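Long-range contacts in envelopment polyprotein (Bovine Schmallenberg virus BH80/Germany/2011, PDB 7A56), which probably drives fusion of the viral and host membranes during entry, as a class II fusion glycoprotein captured here in its postfusion conformation: residues P50-Q55 with N382-C387; Q353-I358 with S425-A431. All coordinates share one frame. Residues are numbered along the deposited sequence.

Interaction 1: P50-Q55 with N382-C387; sequences PAIIPQ and NTIGSC
Gln55 lays its carboxamide over Gly385 and the backbone of Ser386, where a C-terminal β-sandwich, consistent with the immunoglobulin-like domain III of class II fusion proteins, meets a loop of the N-terminal part of the chain. The contact is a worked example of a side-chain amide satisfying the N-H and C=O of one strand residue, as a neighbouring strand would. With chi1 m and chi2 t, Gln55 accepts a hydrogen bond from Ser386 N on OE1 (2.9 Å), and NE2 returns a weak one to Ser386 O (3.0 Å). Glycine suits position 385, since a CB there would collide with the amide oxygen.

End to end the segments run in the same sense yet diverge: Ala51 CA lies 5.0 Å from Thr383 CA, Gln55 CA 7.1 Å from Gly385 CA. The extended backbone of residues 50-54 ends at Gln55 (phi/psi -96/-20), whose CA-to-CB bond points toward the start of the strand at Gly385-Cys387. Ile384 N donates to Ala51 O at 3.1 Å. Thr383 (chi1 t) places OG1 to accept from Ile53 N at 2.8 Å while donating to Ile384 O at 2.7 Å. Beside these bonds Ile384 (m, t) sets CD1 3.7 Å from Pro50 CB and 4.0 Å from Ile52 CG1, and Tyr105 of strand 98-134 touches both isoleucines. Leu218 of a second subunit packs on Ser386. Ala51 CB rests 3.3 Å from Asn382 O.

Interaction 2: Q353-I358 with S425-A431; sequences QATVTI and SVCSASA
Gln353 begins a segment that leads into one edge strand of a two-sheet β-sandwich, probably the immunoglobulin-like domain III; residues 425-431 form a hairpin at the edge of the facing sheet. Gln353 OE1 lies 3.0 Å from water 1, which is also 2.6 Å from Ala354 O. The CA-to-CB bond of Thr355 points away. At Val356 the strand starts, nearly parallel to 429-431 (3°, axes 5.9 Å apart), yet no direct hydrogen bond joins them. Val356 N instead donates to water 2 at 3.1 Å, itself hydrogen-bonded to Ser428 OG at 2.7 Å. Val356 (chi1 t) packs CG2 4.1 Å from Cys427 CB, on the type II' turn Val426-Ala429, closed by Ala429 N to Val426 O at 2.9 Å. Thr357, level with Ala429 (CA-CA 5.3 Å), points its CA-to-CB bond away. Ile358 (m, t) reaches across to the facing hairpin, CD1 4.0 Å from Val426 CG2 and CG2 3.5 Å from Ala431 CB; its N donates to water 3 (2.7 Å), itself weakly bonded to Ser430 O (3.4 Å).

Overall arrangement
Together the two contacts contrast a contact within one domain with a contact that joins it to the rest of the chain. Interaction 2 works within the sandwich, bringing the edges of its two sheets together near the surface through aliphatic side chains and water. Interaction 1 joins that sandwich to the rest of the chain; more buried, it relies on direct hydrogen bonds to backbone, with a smaller apolar patch. Their centres lie about 12 Å apart and they share a sheet, in which strands 385-391 and 422-426 are neighbours. The Cys387-Cys427 disulfide ties them covalently, Asn382 OD1 probably accepts a hydrogen bond from Thr355 N, and Gln55 also packs against Cys427.

Interaction 1: P50-Q55 with N382-C387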
ATOM      1  N   PRO A  50      -8.164   4.928  34.042  1.00 39.67           N
ATOM      2  CA  PRO A  50      -6.795   4.701  34.534  1.00 39.85           C
ATOM      3  C   PRO A  50      -5.940   5.962  34.491  1.00 38.53           C
ATOM      4  O   PRO A  50      -6.278   6.971  33.847  1.00 37.54           O
ATOM      5  CB  PRO A  50      -6.222   3.664  33.560  1.00 40.62           C
ATOM      6  CG  PRO A  50      -7.396   3.070  32.882  1.00 41.20           C
ATOM      7  CD  PRO A  50      -8.465   4.107  32.856  1.00 39.11           C
ATOM      8  N   ALA A  51      -4.776   5.864  35.160  1.00 38.91           N
ATOM      9  CA  ALA A  51      -3.818   6.979  35.233  1.00 40.18           C
ATOM     10  C   ALA A  51      -3.402   7.414  33.836  1.00 36.99           C
ATOM     11  O   ALA A  51      -3.198   6.578  32.945  1.00 37.71           O
ATOM     12  CB  ALA A  51      -2.572   6.564  36.036  1.00 42.58           C
ATOM     13  N   ILE A  52      -3.358   8.732  33.621  1.00 35.97           N
ATOM     14  CA  ILE A  52      -2.960   9.296  32.334  1.00 34.64           C
ATOM     15  C   ILE A  52      -1.965  10.393  32.689  1.00 34.04           C
ATOM     16  O   ILE A  52      -2.355  11.468  33.185  1.00 32.05           O
ATOM     17  CB  ILE A  52      -4.151   9.834  31.512  1.00 33.58           C
ATOM     18  CG1 ILE A  52      -5.172   8.721  31.147  1.00 33.45           C
ATOM     19  CG2 ILE A  52      -3.695  10.553  30.205  1.00 28.64           C
ATOM     20  CD1 ILE A  52      -6.584   9.314  31.067  1.00 35.51           C
ATOM     21  N   ILE A  53      -0.686  10.107  32.477  1.00 34.77           N
ATOM     22  CA  ILE A  53       0.431  10.995  32.810  1.00 31.68           C
ATOM     23  C   ILE A  53       1.175  11.275  31.501  1.00 29.08           C
ATOM     24  O   ILE A  53       1.753  10.343  30.904  1.00 30.16           O
ATOM     25  CB  ILE A  53       1.347  10.356  33.862  1.00 34.31           C
ATOM     26  CG1 ILE A  53       0.548  10.005  35.137  1.00 37.41           C
ATOM     27  CG2 ILE A  53       2.497  11.356  34.203  1.00 35.60           C
ATOM     28  CD1 ILE A  53       1.330   9.231  36.147  1.00 40.57           C
ATOM     29  N   PRO A  54       1.126  12.499  30.992  1.00 28.87           N
ATOM     30  CA  PRO A  54       1.522  12.746  29.590  1.00 26.97           C
ATOM     31  C   PRO A  54       3.019  12.561  29.322  1.00 26.25           C
ATOM     32  O   PRO A  54       3.870  13.034  30.061  1.00 30.37           O
ATOM     33  CB  PRO A  54       1.083  14.191  29.337  1.00 26.56           C
ATOM     34  CG  PRO A  54       0.868  14.801  30.695  1.00 28.92           C
ATOM     35  CD  PRO A  54       0.491  13.670  31.617  1.00 28.02           C
ATOM     36  N   GLN A  55       3.323  11.869  28.220  1.00 26.21           N
ATOM     37  CA  GLN A  55       4.702  11.625  27.798  1.00 25.90           C
ATOM     38  C   GLN A  55       5.197  12.618  26.764  1.00 27.52           C
ATOM     39  O   GLN A  55       6.407  12.668  26.511  1.00 30.56           O
ATOM     40  CB  GLN A  55       4.818  10.218  27.137  1.00 23.93           C
ATOM     41  CG  GLN A  55       4.680   9.056  28.121  1.00 25.31           C
ATOM     42  CD  GLN A  55       4.383   7.790  27.385  1.00 28.10           C
ATOM     43  OE1 GLN A  55       3.300   7.663  26.809  1.00 28.56           O
ATOM     44  NE2 GLN A  55       5.348   6.859  27.327  1.00 29.26           N
ATOM     45  N   ASN A 382       2.971   2.858  34.931  1.00 35.48           N
ATOM     46  CA  ASN A 382       2.250   3.774  35.810  1.00 37.23           C
ATOM     47  C   ASN A 382       1.237   4.638  35.043  1.00 34.82           C
ATOM     48  O   ASN A 382       0.545   5.465  35.667  1.00 35.95           O
ATOM     49  CB  ASN A 382       3.253   4.639  36.623  1.00 38.64           C
ATOM     50  CG  ASN A 382       4.100   5.593  35.753  1.00 37.42           C
ATOM     51  OD1 ASN A 382       4.332   5.386  34.566  1.00 37.34           O
ATOM     52  ND2 ASN A 382       4.568   6.649  36.377  1.00 40.93           N
ATOM     53  N   THR A 383       1.066   4.394  33.738  1.00 32.49           N
ATOM     54  CA  THR A 383       0.235   5.246  32.902  1.00 31.38           C
ATOM     55  C   THR A 383      -0.137   4.524  31.603  1.00 30.66           C
ATOM     56  O   THR A 383       0.649   3.770  31.042  1.00 26.99           O
ATOM     57  CB  THR A 383       0.924   6.597  32.569  1.00 31.54           C
ATOM     58  OG1 THR A 383       0.015   7.454  31.866  1.00 29.92           O
ATOM     59  CG2 THR A 383       2.223   6.462  31.747  1.00 28.47           C
ATOM     60  N   ILE A 384      -1.336   4.822  31.121  1.00 31.62           N
ATOM     61  CA  ILE A 384      -1.631   4.656  29.708  1.00 29.94           C
ATOM     62  C   ILE A 384      -0.620   5.465  28.932  1.00 27.34           C
ATOM     63  O   ILE A 384      -0.329   6.609  29.289  1.00 27.58           O
ATOM     64  CB  ILE A 384      -3.057   5.147  29.416  1.00 31.38           C
ATOM     65  CG1 ILE A 384      -4.077   4.267  30.159  1.00 32.23           C
ATOM     66  CG2 ILE A 384      -3.295   5.211  27.874  1.00 30.82           C
ATOM     67  CD1 ILE A 384      -5.478   4.871  30.186  1.00 35.16           C
ATOM     68  N   GLY A 385      -0.067   4.895  27.865  1.00 24.92           N
ATOM     69  CA  GLY A 385       0.899   5.664  27.098  1.00 22.41           C
ATOM     70  C   GLY A 385       1.302   4.901  25.845  1.00 25.42           C
ATOM     71  O   GLY A 385       0.665   3.917  25.458  1.00 25.98           O
ATOM     72  N   SER A 386       2.359   5.371  25.223  1.00 29.86           N
ATOM     73  CA  SER A 386       2.858   4.785  23.990  1.00 29.45           C
ATOM     74  C   SER A 386       4.365   4.751  24.144  1.00 26.37           C
ATOM     75  O   SER A 386       4.948   5.746  24.546  1.00 25.73           O
ATOM     76  CB  SER A 386       2.467   5.634  22.774  1.00 30.11           C
ATOM     77  OG  SER A 386       2.973   5.040  21.582  1.00 30.41           O
ATOM     78  N   CYS A 387       4.993   3.608  23.880  1.00 26.04           N
ATOM     79  CA  CYS A 387       6.422   3.443  24.084  1.00 27.04           C
ATOM     80  C   CYS A 387       7.124   3.013  22.816  1.00 27.72           C
ATOM     81  O   CYS A 387       6.603   2.211  22.053  1.00 27.23           O
ATOM     82  CB  CYS A 387       6.713   2.374  25.131  1.00 31.19           C
ATOM     83  SG  CYS A 387       6.216   2.853  26.747  1.00 35.36           S
TER

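Interaction 2: Q353-I358 with S425-A431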
ATOM      1  N   GLN A 353       8.488  11.200  31.778  1.00 39.01           N
ATOM      2  CA  GLN A 353       8.705   9.870  31.221  1.00 44.75           C
ATOM      3  C   GLN A 353       7.911   8.824  31.993  1.00 39.51           C
ATOM      4  O   GLN A 353       7.891   8.833  33.227  1.00 38.84           O
ATOM      5  CB  GLN A 353      10.181   9.524  31.244  1.00 56.68           C
ATOM      6  CG  GLN A 353      10.850   9.917  29.966  1.00 65.23           C
ATOM      7  CD  GLN A 353      11.802   8.851  29.474  1.00 76.82           C
ATOM      8  OE1 GLN A 353      12.002   7.811  30.135  1.00 78.82           O
ATOM      9  NE2 GLN A 353      12.395   9.093  28.302  1.00 76.81           N
ATOM     10  N   ALA A 354       7.278   7.903  31.256  1.00 38.14           N
ATOM     11  CA  ALA A 354       6.532   6.831  31.908  1.00 37.48           C
ATOM     12  C   ALA A 354       7.466   5.890  32.688  1.00 40.51           C
ATOM     13  O   ALA A 354       8.629   5.707  32.343  1.00 41.29           O
ATOM     14  CB  ALA A 354       5.728   6.049  30.855  1.00 34.02           C
ATOM     15  N   THR A 355       6.949   5.302  33.763  1.00 41.76           N
ATOM     16  CA  THR A 355       7.652   4.243  34.499  1.00 42.52           C
ATOM     17  C   THR A 355       7.121   2.885  34.031  1.00 40.35           C
ATOM     18  O   THR A 355       6.012   2.492  34.391  1.00 37.68           O
ATOM     19  CB  THR A 355       7.454   4.410  35.995  1.00 45.28           C
ATOM     20  OG1 THR A 355       7.935   5.695  36.383  1.00 47.55           O
ATOM     21  CG2 THR A 355       8.228   3.311  36.799  1.00 47.28           C
ATOM     22  N   VAL A 356       7.901   2.187  33.213  1.00 43.98           N
ATOM     23  CA  VAL A 356       7.532   0.883  32.657  1.00 43.99           C
ATOM     24  C   VAL A 356       8.562  -0.134  33.122  1.00 45.14           C
ATOM     25  O   VAL A 356       9.759   0.167  33.165  1.00 43.93           O
ATOM     26  CB  VAL A 356       7.452   0.911  31.117  1.00 45.50           C
ATOM     27  CG1 VAL A 356       7.065  -0.461  30.569  1.00 45.47           C
ATOM     28  CG2 VAL A 356       6.467   1.970  30.652  1.00 43.89           C
ATOM     29  N   THR A 357       8.091  -1.318  33.523  1.00 45.82           N
ATOM     30  CA  THR A 357       8.967  -2.444  33.802  1.00 46.13           C
ATOM     31  C   THR A 357       8.510  -3.650  32.984  1.00 44.91           C
ATOM     32  O   THR A 357       7.307  -3.898  32.831  1.00 42.78           O
ATOM     33  CB  THR A 357       8.993  -2.826  35.304  1.00 49.89           C
ATOM     34  OG1 THR A 357       7.661  -3.138  35.748  1.00 50.04           O
ATOM     35  CG2 THR A 357       9.598  -1.684  36.182  1.00 50.82           C
ATOM     36  N   ILE A 358       9.473  -4.400  32.456  1.00 46.19           N
ATOM     37  CA  ILE A 358       9.182  -5.687  31.818  1.00 46.08           C
ATOM     38  C   ILE A 358       9.287  -6.764  32.888  1.00 48.56           C
ATOM     39  O   ILE A 358      10.382  -7.191  33.248  1.00 47.37           O
ATOM     40  CB  ILE A 358      10.118  -5.968  30.652  1.00 46.28           C
ATOM     41  CG1 ILE A 358       9.949  -4.872  29.601  1.00 42.06           C
ATOM     42  CG2 ILE A 358       9.839  -7.407  30.135  1.00 48.49           C
ATOM     43  CD1 ILE A 358      10.975  -4.877  28.504  1.00 41.33           C
ATOM     44  N   SER A 425      13.465  -3.883  24.661  1.00 38.02           N
ATOM     45  CA  SER A 425      13.258  -2.710  25.498  1.00 38.95           C
ATOM     46  C   SER A 425      11.912  -2.110  25.140  1.00 36.44           C
ATOM     47  O   SER A 425      11.504  -2.122  23.967  1.00 37.33           O
ATOM     48  CB  SER A 425      14.416  -1.687  25.342  1.00 40.28           C
ATOM     49  OG  SER A 425      14.321  -0.904  24.159  1.00 39.97           O
ATOM     50  N   VAL A 426      11.210  -1.613  26.160  1.00 35.47           N
ATOM     51  CA  VAL A 426       9.952  -0.884  25.990  1.00 32.86           C
ATOM     52  C   VAL A 426      10.034   0.402  26.825  1.00 33.32           C
ATOM     53  O   VAL A 426      10.156   0.334  28.048  1.00 35.51           O
ATOM     54  CB  VAL A 426       8.758  -1.738  26.439  1.00 33.03           C
ATOM     55  CG1 VAL A 426       7.461  -0.968  26.227  1.00 32.29           C
ATOM     56  CG2 VAL A 426       8.764  -3.109  25.666  1.00 34.54           C
ATOM     57  N   CYS A 427       9.937   1.557  26.175  1.00 33.84           N
ATOM     58  CA  CYS A 427      10.256   2.848  26.834  1.00 36.61           C
ATOM     59  C   CYS A 427      11.660   2.672  27.428  1.00 39.18           C
ATOM     60  O   CYS A 427      12.583   2.205  26.749  1.00 39.32           O
ATOM     61  CB  CYS A 427       9.152   3.223  27.832  1.00 39.13           C
ATOM     62  SG  CYS A 427       7.698   4.200  27.185  1.00 40.01           S
ATOM     63  N   SER A 428      11.888   2.972  28.691  1.00 42.16           N
ATOM     64  CA  SER A 428      13.246   2.798  29.186  1.00 46.82           C
ATOM     65  C   SER A 428      13.493   1.412  29.805  1.00 48.20           C
ATOM     66  O   SER A 428      14.600   1.156  30.279  1.00 51.32           O
ATOM     67  CB  SER A 428      13.589   3.926  30.180  1.00 48.87           C
ATOM     68  OG  SER A 428      12.822   3.782  31.356  1.00 50.27           O
ATOM     69  N   ALA A 429      12.523   0.496  29.768  1.00 48.06           N
ATOM     70  CA  ALA A 429      12.698  -0.799  30.419  1.00 46.78           C
ATOM     71  C   ALA A 429      13.368  -1.786  29.470  1.00 45.30           C
ATOM     72  O   ALA A 429      13.152  -1.752  28.263  1.00 40.38           O
ATOM     73  CB  ALA A 429      11.354  -1.362  30.889  1.00 46.75           C
ATOM     74  N   SER A 430      14.191  -2.667  30.032  1.00 48.89           N
ATOM     75  CA  SER A 430      14.887  -3.690  29.260  1.00 51.14           C
ATOM     76  C   SER A 430      14.701  -5.059  29.895  1.00 50.38           C
ATOM     77  O   SER A 430      14.570  -5.180  31.119  1.00 50.18           O
ATOM     78  CB  SER A 430      16.371  -3.402  29.190  1.00 58.99           C
ATOM     79  OG  SER A 430      16.866  -3.862  27.963  1.00 65.61           O
ATOM     80  N   ALA A 431      14.744  -6.100  29.061  1.00 47.68           N
ATOM     81  CA  ALA A 431      14.744  -7.467  29.569  1.00 48.82           C
ATOM     82  C   ALA A 431      15.320  -8.372  28.498  1.00 49.99           C
ATOM     83  O   ALA A 431      15.308  -8.035  27.309  1.00 47.74           O
ATOM     84  CB  ALA A 431      13.345  -7.935  29.972  1.00 47.70           C
TER
HETATM   85  O   HOH W   1      10.180   5.413  30.281  1.00 55.69           O
HETATM   86  O   HOH W   2      10.198   3.100  31.317  1.00 49.40           O
HETATM   87  O   HOH W   3      12.053  -4.012  33.153  1.00 60.78           O